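Side-chain contacts in Hen1 (Anabaena variabilis, PDB 3JWH), which catalyses 2'-O-methylation at the 3'-terminal nucleotide of RNA, probably with S-adenosylmethionine as the methyl donor: residues L44-L47 / L48-S51; S62-S65 / L66-Q70; R77-R80 / N81-E84; Y95-K98 / R99-G102; V108-V111 / I112-L115. All coordinates share one frame; numbering follows the deposited sequence.

Contact 1. Residues L44-L47 / L48-S51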
# COMPACT_ATOMS: atom_id res chain seq x y z
N LEU A 44 9.67 -1.35 0.15
CA LEU A 44 10.46 -1.79 -1.01
C LEU A 44 11.73 -2.54 -0.56
O LEU A 44 12.14 -3.51 -1.20
CB LEU A 44 10.87 -0.60 -1.91
CG LEU A 44 9.81 0.29 -2.58
CD1 LEU A 44 10.54 1.31 -3.42
CD2 LEU A 44 8.83 -0.52 -3.44
N LYS A 45 12.35 -2.10 0.53
CA LYS A 45 13.56 -2.76 1.04
C LYS A 45 13.26 -4.20 1.45
O LYS A 45 14.01 -5.12 1.11
CB LYS A 45 14.13 -1.99 2.24
CG LYS A 45 15.41 -2.57 2.80
CD LYS A 45 16.13 -1.59 3.72
CE LYS A 45 17.58 -2.00 3.92
NZ LYS A 45 18.36 -1.00 4.71
N ILE A 46 12.16 -4.39 2.17
CA ILE A 46 11.74 -5.71 2.61
C ILE A 46 11.37 -6.65 1.47
O ILE A 46 11.67 -7.84 1.52
CB ILE A 46 10.55 -5.58 3.62
CG1 ILE A 46 11.08 -5.03 4.95
CG2 ILE A 46 9.89 -6.94 3.86
CD1 ILE A 46 10.00 -4.49 5.87
N LEU A 47 10.71 -6.14 0.42
CA LEU A 47 10.33 -6.99 -0.71
C LEU A 47 11.54 -7.41 -1.57
O LEU A 47 11.63 -8.55 -2.01
CB LEU A 47 9.32 -6.26 -1.60
CG LEU A 47 7.99 -5.81 -1.01
CD1 LEU A 47 7.10 -5.26 -2.13
CD2 LEU A 47 7.30 -6.98 -0.31
N LEU A 48 12.45 -6.47 -1.81
CA LEU A 48 13.62 -6.73 -2.64
C LEU A 48 14.52 -7.80 -2.01
O LEU A 48 15.09 -8.64 -2.70
CB LEU A 48 14.43 -5.45 -2.81
CG LEU A 48 14.94 -5.03 -4.21
CD1 LEU A 48 16.28 -4.32 -4.04
CD2 LEU A 48 15.08 -6.23 -5.14
N LYS A 49 14.64 -7.75 -0.69
CA LYS A 49 15.46 -8.70 0.06
C LYS A 49 14.86 -10.09 0.04
O LYS A 49 15.58 -11.07 0.12
CB LYS A 49 15.61 -8.26 1.52
CG LYS A 49 16.46 -7.03 1.73
CD LYS A 49 16.51 -6.63 3.21
CE LYS A 49 15.13 -6.25 3.72
NZ LYS A 49 15.14 -5.78 5.13
N ASP A 50 13.54 -10.16 -0.08
CA ASP A 50 12.81 -11.43 -0.07
C ASP A 50 12.60 -11.99 -1.47
O ASP A 50 11.77 -11.49 -2.23
CB ASP A 50 11.46 -11.21 0.59
CG ASP A 50 10.76 -12.51 0.95
OD1 ASP A 50 11.01 -13.52 0.25
OD2 ASP A 50 9.95 -12.51 1.90
N SER A 51 13.33 -13.05 -1.81
CA SER A 51 13.25 -13.68 -3.13
C SER A 51 11.88 -14.25 -3.54
O SER A 51 11.72 -14.74 -4.67
CB SER A 51 14.32 -14.77 -3.25
OG SER A 51 14.08 -15.84 -2.36

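Contact 2. Residues S62-S65 / L66-Q70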
# COMPACT_ATOMS: atom_id res chain seq x y z
N SER A 62 7.51 12.44 -5.28
CA SER A 62 8.66 13.15 -4.74
C SER A 62 10.03 12.60 -5.17
O SER A 62 10.35 11.43 -4.96
CB SER A 62 8.56 13.21 -3.22
OG SER A 62 9.82 13.51 -2.66
N TYR A 63 10.84 13.47 -5.77
CA TYR A 63 12.19 13.12 -6.22
C TYR A 63 13.08 12.90 -5.01
O TYR A 63 13.91 11.99 -5.00
CB TYR A 63 12.78 14.24 -7.11
CG TYR A 63 12.17 14.33 -8.51
CD1 TYR A 63 12.67 13.55 -9.55
CD2 TYR A 63 11.11 15.19 -8.78
CE1 TYR A 63 12.12 13.61 -10.83
CE2 TYR A 63 10.56 15.27 -10.06
CZ TYR A 63 11.07 14.48 -11.08
OH TYR A 63 10.54 14.55 -12.35
N ARG A 64 12.92 13.73 -4.00
CA ARG A 64 13.72 13.62 -2.79
C ARG A 64 13.54 12.24 -2.16
O ARG A 64 14.52 11.56 -1.84
CB ARG A 64 13.31 14.69 -1.78
CG ARG A 64 14.26 14.78 -0.60
CD ARG A 64 15.60 15.35 -1.03
NE ARG A 64 16.73 14.74 -0.33
CZ ARG A 64 17.39 13.67 -0.77
NH1 ARG A 64 17.05 13.10 -1.92
NH2 ARG A 64 18.43 13.20 -0.08
N SER A 65 12.30 11.83 -2.01
CA SER A 65 12.00 10.53 -1.43
C SER A 65 12.52 9.36 -2.26
O SER A 65 13.00 8.38 -1.70
CB SER A 65 10.50 10.39 -1.22
OG SER A 65 10.08 11.23 -0.17
N LEU A 66 12.41 9.47 -3.58
CA LEU A 66 12.89 8.39 -4.44
C LEU A 66 14.41 8.28 -4.39
O LEU A 66 14.94 7.18 -4.46
CB LEU A 66 12.44 8.60 -5.90
CG LEU A 66 11.17 7.97 -6.49
CD1 LEU A 66 10.33 7.24 -5.46
CD2 LEU A 66 10.38 9.05 -7.16
N GLU A 67 15.12 9.40 -4.28
CA GLU A 67 16.58 9.34 -4.21
C GLU A 67 16.98 8.65 -2.91
O GLU A 67 17.88 7.82 -2.89
CB GLU A 67 17.21 10.74 -4.25
CG GLU A 67 17.10 11.47 -5.60
CD GLU A 67 17.83 10.76 -6.74
OE1 GLU A 67 17.42 9.64 -7.11
OE2 GLU A 67 18.82 11.33 -7.27
N ILE A 68 16.29 8.99 -1.83
CA ILE A 68 16.58 8.37 -0.55
C ILE A 68 16.28 6.87 -0.63
O ILE A 68 17.08 6.06 -0.17
CB ILE A 68 15.76 9.06 0.57
CG1 ILE A 68 16.27 10.50 0.74
CG2 ILE A 68 15.89 8.28 1.87
CD1 ILE A 68 15.47 11.34 1.69
N ALA A 69 15.15 6.51 -1.23
CA ALA A 69 14.80 5.09 -1.37
C ALA A 69 15.93 4.32 -2.05
O ALA A 69 16.35 3.26 -1.57
CB ALA A 69 13.52 4.95 -2.18
N GLN A 70 16.41 4.84 -3.17
CA GLN A 70 17.48 4.22 -3.93
C GLN A 70 18.72 4.09 -3.04
O GLN A 70 19.45 3.10 -3.08
CB GLN A 70 17.80 5.07 -5.17
CG GLN A 70 18.73 4.43 -6.18
CD GLN A 70 18.28 3.05 -6.59
OE1 GLN A 70 18.50 2.08 -5.87
NE2 GLN A 70 17.63 2.95 -7.75

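Contact 3. Residues R77-R80 / N81-E84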
# COMPACT_ATOMS: atom_id res chain seq x y z
N ARG A 77 22.86 -6.21 0.10
CA ARG A 77 23.82 -7.04 -0.61
C ARG A 77 22.94 -8.13 -1.17
O ARG A 77 22.24 -8.81 -0.43
CB ARG A 77 24.85 -7.60 0.37
CG ARG A 77 25.65 -6.51 1.06
CD ARG A 77 26.52 -5.77 0.06
NE ARG A 77 26.58 -4.33 0.31
CZ ARG A 77 27.15 -3.76 1.37
NH1 ARG A 77 27.73 -4.50 2.30
NH2 ARG A 77 27.12 -2.43 1.49
N LEU A 78 22.95 -8.28 -2.49
CA LEU A 78 22.09 -9.26 -3.12
C LEU A 78 22.70 -9.90 -4.35
O LEU A 78 23.64 -9.38 -4.94
CB LEU A 78 20.78 -8.59 -3.54
CG LEU A 78 19.88 -7.89 -2.53
CD1 LEU A 78 19.01 -6.88 -3.27
CD2 LEU A 78 19.01 -8.92 -1.81
N PRO A 79 22.16 -11.05 -4.76
CA PRO A 79 22.68 -11.72 -5.96
C PRO A 79 22.35 -10.80 -7.14
O PRO A 79 21.40 -10.01 -7.07
CB PRO A 79 21.86 -13.00 -6.03
CG PRO A 79 21.35 -13.20 -4.61
CD PRO A 79 21.06 -11.81 -4.14
N ARG A 80 23.11 -10.91 -8.22
CA ARG A 80 22.89 -10.07 -9.41
C ARG A 80 21.45 -10.11 -9.95
O ARG A 80 20.80 -9.07 -10.07
CB ARG A 80 23.86 -10.47 -10.53
CG ARG A 80 23.83 -9.53 -11.72
CD ARG A 80 24.93 -9.86 -12.73
NE ARG A 80 25.17 -8.77 -13.68
CZ ARG A 80 26.15 -8.77 -14.59
NH1 ARG A 80 26.98 -9.79 -14.69
NH2 ARG A 80 26.29 -7.73 -15.40
N ASN A 81 20.96 -11.30 -10.27
CA ASN A 81 19.61 -11.42 -10.80
C ASN A 81 18.56 -10.77 -9.91
O ASN A 81 17.49 -10.37 -10.38
CB ASN A 81 19.25 -12.90 -11.03
CG ASN A 81 19.23 -13.72 -9.74
OD1 ASN A 81 19.88 -13.37 -8.76
ND2 ASN A 81 18.49 -14.83 -9.75
N GLN A 82 18.87 -10.64 -8.62
CA GLN A 82 17.93 -10.07 -7.66
C GLN A 82 17.74 -8.56 -7.78
O GLN A 82 16.67 -8.04 -7.46
CB GLN A 82 18.37 -10.41 -6.24
CG GLN A 82 17.23 -10.87 -5.36
CD GLN A 82 16.56 -12.12 -5.90
OE1 GLN A 82 15.46 -12.48 -5.49
NE2 GLN A 82 17.24 -12.78 -6.84
N TRP A 83 18.76 -7.86 -8.25
CA TRP A 83 18.64 -6.43 -8.39
C TRP A 83 17.74 -6.01 -9.55
O TRP A 83 17.07 -4.98 -9.49
CB TRP A 83 20.03 -5.79 -8.53
CG TRP A 83 20.88 -5.81 -7.28
CD1 TRP A 83 21.94 -6.64 -7.02
CD2 TRP A 83 20.78 -4.93 -6.15
NE1 TRP A 83 22.51 -6.33 -5.81
CE2 TRP A 83 21.82 -5.29 -5.25
CE3 TRP A 83 19.92 -3.88 -5.81
CZ2 TRP A 83 22.02 -4.62 -4.03
CZ3 TRP A 83 20.12 -3.22 -4.60
CH2 TRP A 83 21.16 -3.59 -3.73
N GLU A 84 17.70 -6.82 -10.61
CA GLU A 84 16.88 -6.53 -11.79
C GLU A 84 15.36 -6.55 -11.52
O GLU A 84 14.57 -6.20 -12.39
CB GLU A 84 17.18 -7.52 -12.91
CG GLU A 84 18.50 -7.27 -13.63
CD GLU A 84 18.58 -5.87 -14.25
OE1 GLU A 84 17.68 -5.49 -15.03
OE2 GLU A 84 19.57 -5.16 -13.95

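Contact 4. Residues Y95-K98 / R99-G102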
# COMPACT_ATOMS: atom_id res chain seq x y z
N TYR A 95 -2.55 10.05 -12.09
CA TYR A 95 -2.44 9.98 -13.54
C TYR A 95 -2.37 8.54 -14.04
O TYR A 95 -1.66 7.71 -13.47
CB TYR A 95 -1.21 10.74 -14.01
CG TYR A 95 -0.98 10.64 -15.49
CD1 TYR A 95 -1.86 11.24 -16.39
CD2 TYR A 95 0.11 9.93 -16.00
CE1 TYR A 95 -1.66 11.14 -17.77
CE2 TYR A 95 0.33 9.83 -17.38
CZ TYR A 95 -0.56 10.43 -18.25
OH TYR A 95 -0.34 10.34 -19.61
N GLN A 96 -3.10 8.25 -15.11
CA GLN A 96 -3.13 6.91 -15.68
C GLN A 96 -1.85 6.58 -16.41
O GLN A 96 -1.73 6.82 -17.61
CB GLN A 96 -4.29 6.77 -16.65
CG GLN A 96 -5.60 7.30 -16.14
CD GLN A 96 -6.76 6.82 -16.97
OE1 GLN A 96 -6.65 6.72 -18.20
NE2 GLN A 96 -7.88 6.51 -16.32
N ASP A 97 -0.90 6.01 -15.68
CA ASP A 97 0.40 5.64 -16.22
C ASP A 97 0.36 4.20 -16.71
O ASP A 97 0.01 3.29 -15.95
CB ASP A 97 1.46 5.78 -15.12
CG ASP A 97 2.86 5.81 -15.67
OD1 ASP A 97 3.18 4.97 -16.54
OD2 ASP A 97 3.66 6.66 -15.22
N LYS A 98 0.73 3.99 -17.97
CA LYS A 98 0.72 2.66 -18.55
C LYS A 98 1.69 1.71 -17.84
O LYS A 98 1.59 0.50 -18.00
CB LYS A 98 1.05 2.73 -20.05
CG LYS A 98 0.18 3.72 -20.83
CD LYS A 98 -1.32 3.42 -20.70
CE LYS A 98 -1.73 2.19 -21.51
NZ LYS A 98 -3.20 1.92 -21.43
N ARG A 99 2.62 2.27 -17.07
CA ARG A 99 3.57 1.45 -16.33
C ARG A 99 2.96 0.84 -15.05
O ARG A 99 3.62 0.07 -14.35
CB ARG A 99 4.80 2.27 -15.96
CG ARG A 99 5.70 2.64 -17.12
CD ARG A 99 6.75 3.65 -16.70
NE ARG A 99 6.16 4.92 -16.29
CZ ARG A 99 6.85 5.99 -15.92
NH1 ARG A 99 8.18 5.96 -15.90
NH2 ARG A 99 6.22 7.09 -15.54
N PHE A 100 1.70 1.18 -14.77
CA PHE A 100 1.00 0.67 -13.59
C PHE A 100 0.26 -0.65 -13.91
O PHE A 100 -0.37 -1.23 -13.03
CB PHE A 100 -0.04 1.68 -13.10
CG PHE A 100 0.53 2.96 -12.55
CD1 PHE A 100 1.90 3.15 -12.43
CD2 PHE A 100 -0.33 3.97 -12.15
CE1 PHE A 100 2.41 4.35 -11.92
CE2 PHE A 100 0.16 5.18 -11.63
CZ PHE A 100 1.53 5.37 -11.52
N HIS A 101 0.33 -1.11 -15.15
CA HIS A 101 -0.36 -2.34 -15.56
C HIS A 101 0.41 -3.64 -15.35
O HIS A 101 1.63 -3.65 -15.23
CB HIS A 101 -0.71 -2.31 -17.07
CG HIS A 101 -1.75 -1.31 -17.44
ND1 HIS A 101 -3.01 -1.30 -16.87
CD2 HIS A 101 -1.76 -0.34 -18.39
CE1 HIS A 101 -3.74 -0.35 -17.45
NE2 HIS A 101 -3.00 0.24 -18.37
N GLY A 102 -0.34 -4.73 -15.35
CA GLY A 102 0.24 -6.05 -15.24
C GLY A 102 0.77 -6.59 -13.94
O GLY A 102 1.39 -7.66 -13.97

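Contact 5. Residues V108-V111 / I112-L115. With SAH (S-adenosyl-L-homocysteine), chain C.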
# COMPACT_ATOMS: atom_id res chain seq x y z
N VAL A 108 -0.86 0.44 -1.11
CA VAL A 108 -1.02 1.87 -0.88
C VAL A 108 -0.92 1.98 0.65
O VAL A 108 -1.92 1.89 1.36
CB VAL A 108 -2.42 2.34 -1.37
CG1 VAL A 108 -2.46 3.84 -1.46
CG2 VAL A 108 -2.78 1.69 -2.70
N ILE A 109 0.30 2.16 1.14
CA ILE A 109 0.58 2.20 2.57
C ILE A 109 0.70 3.58 3.17
O ILE A 109 1.63 4.34 2.85
CB ILE A 109 1.87 1.44 2.88
CG1 ILE A 109 1.86 0.12 2.11
CG2 ILE A 109 1.97 1.15 4.38
CD1 ILE A 109 0.67 -0.78 2.41
N GLU A 110 -0.23 3.92 4.05
CA GLU A 110 -0.23 5.22 4.70
C GLU A 110 -0.16 6.32 3.64
O GLU A 110 0.66 7.24 3.73
CB GLU A 110 0.96 5.32 5.66
CG GLU A 110 1.09 4.12 6.63
CD GLU A 110 -0.14 3.92 7.54
OE1 GLU A 110 -0.42 4.80 8.38
OE2 GLU A 110 -0.81 2.88 7.41
N VAL A 111 -1.03 6.21 2.64
CA VAL A 111 -1.07 7.18 1.57
C VAL A 111 -2.38 7.95 1.49
O VAL A 111 -2.35 9.17 1.35
CB VAL A 111 -0.81 6.51 0.18
CG1 VAL A 111 -1.12 7.48 -0.94
CG2 VAL A 111 0.64 6.08 0.08
N ILE A 112 -3.51 7.26 1.58
CA ILE A 112 -4.82 7.91 1.46
C ILE A 112 -5.09 9.14 2.33
O ILE A 112 -5.74 10.09 1.89
CB ILE A 112 -6.00 6.91 1.65
CG1 ILE A 112 -5.92 6.23 3.02
CG2 ILE A 112 -5.99 5.87 0.55
CD1 ILE A 112 -7.09 5.31 3.31
N GLU A 113 -4.61 9.12 3.56
CA GLU A 113 -4.82 10.24 4.47
C GLU A 113 -4.24 11.56 3.93
O GLU A 113 -4.76 12.63 4.25
CB GLU A 113 -4.21 9.92 5.83
CG GLU A 113 -2.74 9.52 5.76
CD GLU A 113 -2.53 8.00 5.82
OE1 GLU A 113 -3.27 7.25 5.13
OE2 GLU A 113 -1.61 7.58 6.55
N HIS A 114 -3.19 11.48 3.12
CA HIS A 114 -2.57 12.69 2.58
C HIS A 114 -3.12 13.10 1.21
O HIS A 114 -2.46 13.82 0.47
CB HIS A 114 -1.04 12.51 2.47
CG HIS A 114 -0.41 11.85 3.65
ND1 HIS A 114 -0.54 12.32 4.94
CD2 HIS A 114 0.38 10.75 3.73
CE1 HIS A 114 0.13 11.54 5.76
NE2 HIS A 114 0.70 10.58 5.06
N LEU A 115 -4.31 12.64 0.87
CA LEU A 115 -4.90 13.01 -0.42
C LEU A 115 -6.17 13.81 -0.16
O LEU A 115 -6.97 13.44 0.69
CB LEU A 115 -5.26 11.77 -1.24
CG LEU A 115 -4.13 10.91 -1.81
CD1 LEU A 115 -4.73 9.72 -2.53
CD2 LEU A 115 -3.28 11.74 -2.76
N SAH C . 4.41 4.31 2.13
CA SAH C . 5.61 4.90 2.75
CB SAH C . 5.23 6.23 3.41
CG SAH C . 4.61 7.18 2.39
SD SAH C . 4.06 8.78 3.09
C SAH C . 6.16 3.96 3.82
O SAH C . 5.77 4.15 4.99
OXT SAH C . 6.95 3.06 3.44
C5' SAH C . 3.06 9.33 1.66
C4' SAH C . 3.81 9.13 0.34
O4' SAH C . 2.89 9.33 -0.75
C3' SAH C . 4.92 10.18 0.20
O3' SAH C . 6.05 9.61 -0.46
C2' SAH C . 4.24 11.21 -0.71
O2' SAH C . 5.24 11.93 -1.43
C1' SAH C . 3.52 10.25 -1.65
N9 SAH C . 2.47 10.93 -2.44
C8 SAH C . 1.56 11.78 -1.96
N7 SAH C . 0.76 12.17 -2.95
C5 SAH C . 1.16 11.57 -4.07
C6 SAH C . 0.73 11.59 -5.38
N6 SAH C . -0.31 12.35 -5.74
N1 SAH C . 1.38 10.86 -6.29
C2 SAH C . 2.42 10.12 -5.95
N3 SAH C . 2.86 10.07 -4.70
C4 SAH C . 2.25 10.78 -3.74

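Contact 1. Residues L44-L47 / L48-S51
L48 N gives its hydrogen to L44 O at 3.0 Å, close to straight at 163°, and K49 N does the same to K45 O one residue on, at 3.2 Å. These are ordinary i to i+4 alpha-helical bonds. The next residue breaks the pattern: D50 N is shared weakly between I46 O, at 3.4 Å, and L47 O, as the regular i to i+4 bonding gives out. The carboxylate of D50 leaves this stretch: OD1 accepts from F52 N and OD2 forms a salt bridge with K26 of helix 13-27. An acid suits the place because it can take a backbone N-H and a lysine at once.

K49 folds back over the turn before it. A kink at chi3 (-63°) lays its CE over K45 O at 3.1 Å and beside K45 CG at 3.8 Å, while NZ passes I46 CG1 at 4.1 Å. The two lysines cross at a slant, their NZ atoms 5.8 Å apart. Long, flexible lysines suit this outer flank because their methylenes can cover backbone while their charges spread.

Aliphatic residues serve the flanks that meet the rest of the fold. L44 and L47 press on I56 of strand 55-60, I46 and L47 meet helix 13-27, and L48 faces W83 of helix 80-83. Helix 42-49 thereby fills its place as the connection of the beta-alpha-beta unit between strands 32-36 and 55-60.

Contact 2. Residues S62-S65 / L66-Q70
L66 folds over the first turn of helix 63-73, its CD2 lying 3.2 Å from S62 O, the same carbonyl oxygen that accepts from L66 N. This is the tight side. Leucine suits it, because the branched end also packs on C38 and on Q90 of strand 86-90. S62 fills the N-cap position: OG accepts the hydrogen of S65 N at 3.1 Å in an almost straight line, 171°, and so satisfies an amide of the first turn, with no helical carbonyl behind it to bond. S65 OG adds a weak bond to S62 OG. Further along, the small side chain of A69 keeps to the buried side and sets CB 3.5 Å from S65 O, the oxygen that A69 N bonds.

The solvent side is looser and is made by R64, E67 and I68. Bends at chi2 (70°) and chi3 send the R64 chain forward along the helix, toward the next turn, and the guanidinium plane settles over I68, with CG1 toward the rim of one face and 3.6 Å from NH2. At the edge of the group, NH1 comes within 3.3 Å of E67 CB. The charged end of E67 swings elsewhere: its OE2 stays 5.9 Å from R64 NH1, and the two planar groups stand steeply to each other. Within this turn the guanidinium meets carbon, not the carboxylate.

S62 touches bound S-adenosylhomocysteine and caps the helix that follows D60, which bonds both S62 N and the ligand. An acid ending the second strand, followed by a helix, is characteristic of Rossmann-fold methyltransferases.

Contact 3. Residues R77-R80 / N81-E84
The short, weakly bonded helix 80-83 begins on the surface of the domain, and W83, in this turn, folds back against L78, in the loop that leads into it. L78 CD1 sits above the six-membered ring, 3.7 Å from its centroid and only 6° off the normal, a CH-pi contact squarely over the face. L78 CB lies nearer the pyrrole side, 3.6 Å from NE1. The indole N-H also leans toward L78 O at 3.4 Å, but the bond is weak, with a bend to 128°. CG of W83 is anti to the carbonyl carbon (chi1 -70°), which directs the indole back toward the preceding loop.

The backbone turns by i to i+3 steps. W83 N reaches R80 O at 3.0 Å, and Q82 N makes a weak bond to P79 O. Proline suits the first position of this turn, since it has no N-H to satisfy and its rigid ring gives Q82 something to lie along: P79 CD and Q82 CB are 3.7 Å apart, the two side chains pointing the same way. On the outer side N81 OD1 hangs 3.4 Å from P79 CB and takes a weak bond from Q82 NE2, a loose polar arrangement suited to a solvent-facing turn.

L78 and W83 both pack on L48, fastening the turn to helix 42-49, and Q82 O accepts from R85. A helical turn packed by a leucine on a tryptophan face thus completes the crossover from helix 63-73 into strand 86-90, part of the Rossmann-like beta-alpha-beta pattern.

Contact 4. Residues Y95-K98 / R99-G102
Two donors of R99 grip D97 OD1: the backbone N at 2.8 Å and the side-chain NE at 3.0 Å. The first of these bonds defines an Asx turn in the loop between strands 86-90 and 105-109. The donors come from the same face of the carboxylate, the backbone N on the anti side of the oxygen and NE on the syn side. NE lies nearly straight to its target, 172°. The second oxygen, OD2, uses its syn lone pair for NH2 of R99 at 2.6 Å, in the guanidinium plane. The result is a side-on, two-nitrogen salt bridge with the planar groups nearly coplanar, and it fixes the rotation of both ends. A kink at chi3 of R99 (-64°) brings NE and NH2 round to the acid. Aspartate suits the site because its short side chain can reach the amide two residues on.

Backbone and packing reinforce the turn. F100 N donates to D97 O at 2.9 Å, closing a beta turn inside which the Asx bond sits. The surroundings of the F100 ring include V126 of helix 117-131, so a large apolar residue is at home here on the buried side of an otherwise exposed loop.

On the exposed side K98 and H101 run side by side. The imidazole meets the ring of F130 and accepts a weak bond at 3.5 Å from K98 NZ to H101 NE2. Across the turn, D97 CB stands 3.5 Å above the centroid of the F100 ring, a CH-pi contact just 8° off the normal.

Contact 5. Residues V108-V111 / I112-L115
The S-adenosylhomocysteine pocket has one wall where strand 105-109 gives way to a tight turn, and there E110 and H114 meet: H114 CD2 lies 3.5 Å from E110 O. That carbonyl oxygen also looks toward the sulfur of the ligand. H114 reaches on to the ribose side, with CD2 3.7 Å from C5' of the ligand, while the amino N of the ligand donates to I109 O at 2.9 Å. Two carbonyl oxygens, of I109 and E110, face the ligand here.

In this Rossmann-type methyltransferase domain, E110 takes a left-handed backbone conformation (phi 53°) after the strand, leading into a 3-10 turn in which H114 N bonds to V111 O at 3.0 Å and L115 N to I112 O. V111 and I112 are buried, as befits branched apolar residues where the turn meets L93 and W166.

With CG wedged between its backbone N and carbonyl carbon (chi1 54°), E113 brings its carboxylate against E110, OE2 3.3 Å from E110 CA and 3.5 Å from E110 OE1, like charges close together with their planes 80° apart. Outer partners hold each acid: R17 and T139 for E110, T140 for E113. The spacing is that of the metal-binding residues of plant HEN1, so a similar role is possible here, though no metal is bound. E113 CG rests over the centre of one face of the H114 imidazole, 3.5 Å above it.

In the fold
Contact 5 lies nearest the middle of the chain, about 8 Å from its centre, and mixes buried aliphatics with acids around the ligand. Contact 2 also borders the ligand, but through a helix start. Contacts 1 and 2 are partly buried helical segments, apolar inward and charged outward; contacts 3 and 4 are surface turns, and each has a carbon over an aromatic face, backed in contact 4 by a salt bridge. Only contacts 1 and 3 touch, through L48 and S51 against L78 and Q82, so helix 42-49 and the turn at 80-83 share one patch. Contact 4 stands apart, nearest atoms about 9 Å or more from every other contact.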